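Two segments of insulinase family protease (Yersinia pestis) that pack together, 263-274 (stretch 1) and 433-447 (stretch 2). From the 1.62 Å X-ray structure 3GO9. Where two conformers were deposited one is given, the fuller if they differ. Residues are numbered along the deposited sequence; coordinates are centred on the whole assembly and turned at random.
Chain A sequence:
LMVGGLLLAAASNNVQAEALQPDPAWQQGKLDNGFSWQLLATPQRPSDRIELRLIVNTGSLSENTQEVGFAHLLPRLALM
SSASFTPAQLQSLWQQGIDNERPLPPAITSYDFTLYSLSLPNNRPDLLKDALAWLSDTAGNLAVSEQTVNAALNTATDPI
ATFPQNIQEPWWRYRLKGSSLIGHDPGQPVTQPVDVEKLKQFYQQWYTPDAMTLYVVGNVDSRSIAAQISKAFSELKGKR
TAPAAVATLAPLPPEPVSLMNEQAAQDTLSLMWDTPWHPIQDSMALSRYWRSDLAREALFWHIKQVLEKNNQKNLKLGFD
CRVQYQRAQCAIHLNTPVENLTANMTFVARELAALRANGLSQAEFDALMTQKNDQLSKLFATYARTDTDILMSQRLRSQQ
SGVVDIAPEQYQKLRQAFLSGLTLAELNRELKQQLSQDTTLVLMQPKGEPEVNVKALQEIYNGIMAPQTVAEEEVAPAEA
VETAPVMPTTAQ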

# COMPACT_ATOMS: atom_id res chain seq x y z
N GLN A 263 20.18 -9.78 -6.03
CA GLN A 263 20.45 -9.27 -4.68
C GLN A 263 20.18 -10.25 -3.50
O GLN A 263 20.51 -9.97 -2.35
N ALA A 264 19.54 -11.38 -3.79
CA ALA A 264 19.25 -12.41 -2.79
C ALA A 264 20.54 -13.02 -2.19
O ALA A 264 21.40 -13.39 -2.94
N ALA A 265 20.66 -13.12 -0.86
CA ALA A 265 21.79 -13.87 -0.23
C ALA A 265 21.59 -15.38 -0.32
O ALA A 265 22.54 -16.17 -0.48
N GLN A 266 20.33 -15.79 -0.21
CA GLN A 266 19.98 -17.21 -0.20
C GLN A 266 18.61 -17.36 -0.83
O GLN A 266 18.03 -16.36 -1.25
N ASP A 267 18.10 -18.58 -0.94
CA ASP A 267 16.78 -18.77 -1.58
C ASP A 267 15.67 -18.18 -0.73
O ASP A 267 15.76 -18.16 0.49
N THR A 268 14.58 -17.77 -1.38
CA THR A 268 13.31 -17.64 -0.67
C THR A 268 12.30 -18.44 -1.46
O THR A 268 12.06 -18.13 -2.61
N LEU A 269 11.74 -19.48 -0.87
CA LEU A 269 10.57 -20.11 -1.44
C LEU A 269 9.33 -19.47 -0.86
O LEU A 269 9.13 -19.46 0.37
N SER A 270 8.47 -18.94 -1.74
CA SER A 270 7.22 -18.31 -1.32
C SER A 270 6.07 -19.25 -1.69
O SER A 270 6.03 -19.78 -2.80
N LEU A 271 5.21 -19.50 -0.72
CA LEU A 271 3.96 -20.23 -0.91
C LEU A 271 2.92 -19.14 -0.99
O LEU A 271 2.63 -18.45 0.02
N MSE A 272 2.34 -18.94 -2.18
CA MSE A 272 1.51 -17.75 -2.47
C MSE A 272 0.10 -18.10 -2.80
O MSE A 272 -0.15 -19.09 -3.46
N TRP A 273 -0.81 -17.23 -2.40
CA TRP A 273 -2.20 -17.28 -2.87
C TRP A 273 -2.59 -15.88 -3.37
O TRP A 273 -2.28 -14.86 -2.72
N ASP A 274 -3.30 -15.81 -4.50
CA ASP A 274 -3.63 -14.57 -5.15
C ASP A 274 -5.10 -14.71 -5.54
O ASP A 274 -5.50 -15.75 -6.09
N GLN A 433 -10.56 -24.39 4.59
CA GLN A 433 -10.96 -23.82 3.29
C GLN A 433 -9.80 -23.10 2.58
O GLN A 433 -9.52 -23.36 1.42
N GLN A 434 -9.10 -22.26 3.32
CA GLN A 434 -7.94 -21.53 2.79
C GLN A 434 -6.85 -22.48 2.30
O GLN A 434 -6.29 -22.33 1.22
N LEU A 435 -6.58 -23.49 3.09
CA LEU A 435 -5.48 -24.39 2.76
C LEU A 435 -5.89 -25.47 1.78
O LEU A 435 -5.04 -26.27 1.37
N SER A 436 -7.16 -25.50 1.42
CA SER A 436 -7.65 -26.43 0.39
C SER A 436 -7.56 -25.82 -1.02
O SER A 436 -7.81 -26.46 -2.06
N GLN A 437 -7.17 -24.56 -1.06
CA GLN A 437 -6.86 -23.92 -2.32
C GLN A 437 -5.35 -24.12 -2.55
O GLN A 437 -4.55 -23.84 -1.67
N ASP A 438 -4.97 -24.64 -3.71
CA ASP A 438 -3.56 -24.97 -3.94
C ASP A 438 -2.73 -23.68 -3.81
O ASP A 438 -3.11 -22.67 -4.34
N THR A 439 -1.61 -23.78 -3.13
CA THR A 439 -0.63 -22.71 -3.16
C THR A 439 0.07 -22.68 -4.53
O THR A 439 -0.02 -23.62 -5.35
N THR A 440 0.75 -21.55 -4.77
CA THR A 440 1.61 -21.37 -5.90
C THR A 440 3.03 -21.25 -5.38
O THR A 440 3.27 -20.39 -4.52
N LEU A 441 3.92 -22.08 -5.88
CA LEU A 441 5.32 -22.07 -5.43
C LEU A 441 6.15 -21.12 -6.25
O LEU A 441 6.35 -21.32 -7.45
N VAL A 442 6.72 -20.13 -5.58
CA VAL A 442 7.57 -19.16 -6.25
C VAL A 442 8.94 -19.19 -5.58
O VAL A 442 9.07 -18.76 -4.45
N LEU A 443 9.94 -19.66 -6.29
CA LEU A 443 11.29 -19.82 -5.74
C LEU A 443 12.17 -18.73 -6.29
O LEU A 443 12.40 -18.71 -7.51
N MSE A 444 12.71 -17.90 -5.41
CA MSE A 444 13.70 -16.92 -5.85
C MSE A 444 15.07 -17.54 -5.55
O MSE A 444 15.27 -18.04 -4.46
N GLN A 445 15.96 -17.54 -6.53
CA GLN A 445 17.34 -17.97 -6.32
C GLN A 445 18.34 -16.82 -6.52
O GLN A 445 18.08 -15.90 -7.30
N PRO A 446 19.47 -16.87 -5.78
CA PRO A 446 20.53 -15.85 -6.05
C PRO A 446 21.14 -16.01 -7.43
O PRO A 446 21.28 -17.14 -7.90
N LYS A 447 21.55 -14.90 -8.06
CA LYS A 447 22.30 -15.02 -9.32
C LYS A 447 23.50 -15.94 -9.15
O LYS A 447 24.18 -15.88 -8.13

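Strand 440-446 runs antiparallel to strand 267-274, with 163° between their N-to-C directions and a closest axial approach of 4.6 Å, and in the bridged pairs, from Thr 268 with Met 444 to Met 272 with Thr 440, the two side chains share a face of the sheet. Together the two stretches bury 900 Å².

Stretch 2 opens within a helix that begins earlier in the chain; its first residue here, Gln 433, is out of reach. Leu 435 (chi1 m, chi2 t) has its CA-to-CB bond directed away, yet its end returns to the contact, placing CD2 of Leu 435 4.2 Å from CZ2 of Trp 273. Gln 437, with chi1 and chi2 both m, starts toward stretch 1 but then leads away; NE2 of Gln 437 donates to the carbonyl O of Gln 433 at 2.7 Å, tying the side chain back to its own stretch. What it offers stretch 1 is mainly its backbone: NE1 of Trp 273 donates to O of Gln 437 at 2.9 Å with an angle of 167°, and this acceptor lies at the ring edge, near its plane, as an indole N-H requires. The tryptophan takes chi1 m and chi2 -98°; although its CA-to-CB bond points sideways, the end of the side chain comes nearer to stretch 2.

Thr 439, chi1 t, covers one face of that indole. CB of Thr 439 sits 3.9 Å from the centroid of the six-membered ring of Trp 273, 28° off the normal, which supports a CH-pi contact. OG1 of Thr 439 donates to O of Met 272 at 3.2 Å; the 3.0 Å separation of OG1 of Thr 439 from N of Met 272 has too poor an angle to count as a second bond.

Thr 440 (m) shares a face with Met 272, CB of Thr 440 lying 4.4 Å from CB of Met 272. OG1 of Thr 440 donates to water 2 at 2.9 Å, and that water donates to O of Met 272 and O of Asp 438, both at 2.8 Å, joining the stretches beside the backbone pairing.

Leu 441 (m, t) lies on the other face with Leu 271 (m, t), CD2 of Leu 441 only 3.2 Å from CD2 of Leu 271, a very tight apolar contact. CB of Leu 441 also meets CD1 of Leu 269 at 4.2 Å. Val 442 (t) returns to the Met 272 face, CG2 of Val 442 lying 3.5 Å from CG of Met 272, a selenomethionine whose chi1 and chi2 lie between wells; Ser 270 is the register partner of Val 442, CB of Ser 270 to CB of Val 442 being 4.4 Å. Leu 443 and Leu 269 both adopt t, p, and CD1 of Leu 443 reaches to 4.0 Å from CB of Leu 269.

The selenomethionine Met 444 (m, m, m) brings CG to 4.3 Å from CB of Thr 268 before its end leads away. Gln 445 (m, t) points away overall, but CG of Gln 445 approaches OD1 of Asp 267 at 3.6 Å. Pro 446, C-gamma exo, points toward stretch 1: CD of Pro 446 lies 3.2 Å from OD1 of Asp 267, and CG of Pro 446 4.1 Å from CB of Ala 264. Finally, water 1 accepts from N of Lys 447 at 2.9 Å and donates to O of Ala 264 at 3.3 Å.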

# COMPACT_ATOMS: atom_id res chain seq x y z
CB GLN A 263 19.60 -8.04 -4.44
CG GLN A 263 19.70 -6.99 -5.54
CD GLN A 263 18.54 -6.03 -5.47
OE1 GLN A 263 17.54 -6.19 -6.18
NE2 GLN A 263 18.65 -5.04 -4.59
CB ALA A 264 18.43 -13.53 -3.47
CB ALA A 265 22.00 -13.47 1.23
CB GLN A 266 20.01 -17.79 1.22
CG GLN A 266 19.05 -17.20 2.21
CD GLN A 266 19.46 -15.83 2.78
OE1 GLN A 266 20.38 -15.73 3.63
NE2 GLN A 266 18.76 -14.77 2.35
CB ASP A 267 16.45 -20.26 -1.82
CG ASP A 267 17.31 -20.91 -2.88
OD1 ASP A 267 18.16 -20.23 -3.47
OD2 ASP A 267 17.16 -22.13 -3.13
CB THR A 268 12.82 -16.19 -0.57
OG1 THR A 268 13.78 -15.45 0.22
CG2 THR A 268 11.47 -16.12 0.07
CB LEU A 269 10.57 -21.63 -1.09
CG LEU A 269 9.30 -22.36 -1.55
CD1 LEU A 269 9.25 -22.30 -3.09
CD2 LEU A 269 9.29 -23.81 -1.09
CB SER A 270 7.05 -16.92 -1.91
OG SER A 270 8.12 -16.05 -1.43
CB LEU A 271 3.69 -21.19 0.28
CG LEU A 271 4.82 -22.13 0.69
CD1 LEU A 271 4.29 -23.06 1.83
CD2 LEU A 271 5.42 -22.96 -0.42
CB MSE A 272 1.93 -16.99 -3.74
CG MSE A 272 3.32 -17.06 -4.23
SE MSE A 272 3.73 -15.22 -4.52
CE MSE A 272 3.79 -15.02 -2.61
CB TRP A 273 -3.13 -17.68 -1.73
CG TRP A 273 -2.97 -19.08 -1.24
CD1 TRP A 273 -3.74 -20.14 -1.59
CD2 TRP A 273 -2.01 -19.57 -0.29
NE1 TRP A 273 -3.31 -21.28 -0.95
CE2 TRP A 273 -2.25 -20.96 -0.14
CE3 TRP A 273 -0.92 -19.01 0.40
CZ2 TRP A 273 -1.48 -21.78 0.70
CZ3 TRP A 273 -0.15 -19.84 1.24
CH2 TRP A 273 -0.45 -21.21 1.38
CB ASP A 274 -2.74 -14.41 -6.37
CG ASP A 274 -3.38 -13.55 -7.44
OD1 ASP A 274 -3.31 -12.32 -7.28
OD2 ASP A 274 -3.91 -14.11 -8.41
CB GLN A 433 -12.13 -22.88 3.46
CG GLN A 433 -13.41 -23.65 3.66
CD GLN A 433 -14.54 -22.84 4.26
OE1 GLN A 433 -14.36 -21.73 4.79
NE2 GLN A 433 -15.76 -23.45 4.22
CB GLN A 434 -7.34 -20.62 3.85
CG GLN A 434 -8.10 -19.35 3.95
CD GLN A 434 -7.57 -18.45 5.03
OE1 GLN A 434 -6.48 -18.67 5.56
NE2 GLN A 434 -8.34 -17.42 5.35
CB LEU A 435 -4.91 -25.01 4.01
CG LEU A 435 -4.21 -24.01 4.93
CD1 LEU A 435 -3.84 -24.73 6.20
CD2 LEU A 435 -3.00 -23.40 4.28
CB SER A 436 -9.05 -26.95 0.76
OG SER A 436 -9.02 -27.65 2.03
CB GLN A 437 -7.25 -22.45 -2.26
CG GLN A 437 -8.69 -22.14 -1.67
CD GLN A 437 -9.77 -23.17 -2.04
OE1 GLN A 437 -9.90 -23.57 -3.22
NE2 GLN A 437 -10.54 -23.62 -1.04
CB ASP A 438 -3.36 -25.50 -5.35
CG ASP A 438 -3.99 -26.89 -5.59
OD1 ASP A 438 -4.53 -27.51 -4.65
OD2 ASP A 438 -3.93 -27.34 -6.75
CB THR A 439 0.42 -22.87 -2.02
OG1 THR A 439 1.01 -21.59 -1.78
CG2 THR A 439 1.45 -23.91 -2.38
CB THR A 440 1.22 -20.14 -6.67
OG1 THR A 440 -0.12 -20.34 -7.18
CG2 THR A 440 2.17 -19.89 -7.83
CB LEU A 441 5.96 -23.45 -5.47
CG LEU A 441 5.26 -24.58 -4.75
CD1 LEU A 441 6.08 -25.90 -4.91
CD2 LEU A 441 5.05 -24.21 -3.30
CB VAL A 442 6.96 -17.77 -6.19
CG1 VAL A 442 7.97 -16.78 -6.85
CG2 VAL A 442 5.57 -17.73 -6.86
CB LEU A 443 11.89 -21.15 -6.14
CG LEU A 443 13.29 -21.40 -5.55
CD1 LEU A 443 13.30 -21.45 -4.03
CD2 LEU A 443 13.85 -22.64 -6.12
CB MSE A 444 13.57 -15.63 -5.08
CG MSE A 444 12.18 -15.27 -4.72
SE MSE A 444 11.18 -14.64 -6.27
CE MSE A 444 11.99 -12.90 -6.04
CB GLN A 445 17.68 -19.07 -7.26
CG GLN A 445 16.93 -20.33 -6.90
CD GLN A 445 17.29 -21.48 -7.76
OE1 GLN A 445 16.56 -21.80 -8.70
NE2 GLN A 445 18.41 -22.13 -7.46
CB PRO A 446 21.59 -16.17 -4.99
CG PRO A 446 20.83 -16.87 -3.88
CD PRO A 446 19.82 -17.72 -4.62
CB LYS A 447 22.78 -13.65 -9.85
CG LYS A 447 23.51 -13.79 -11.22
CD LYS A 447 24.11 -12.49 -11.71
CE LYS A 447 25.43 -12.75 -12.47
NZ LYS A 447 25.72 -11.72 -13.50
O HOH W 1 22.15 -12.88 -6.11
O HOH W 2 -2.11 -20.21 -5.07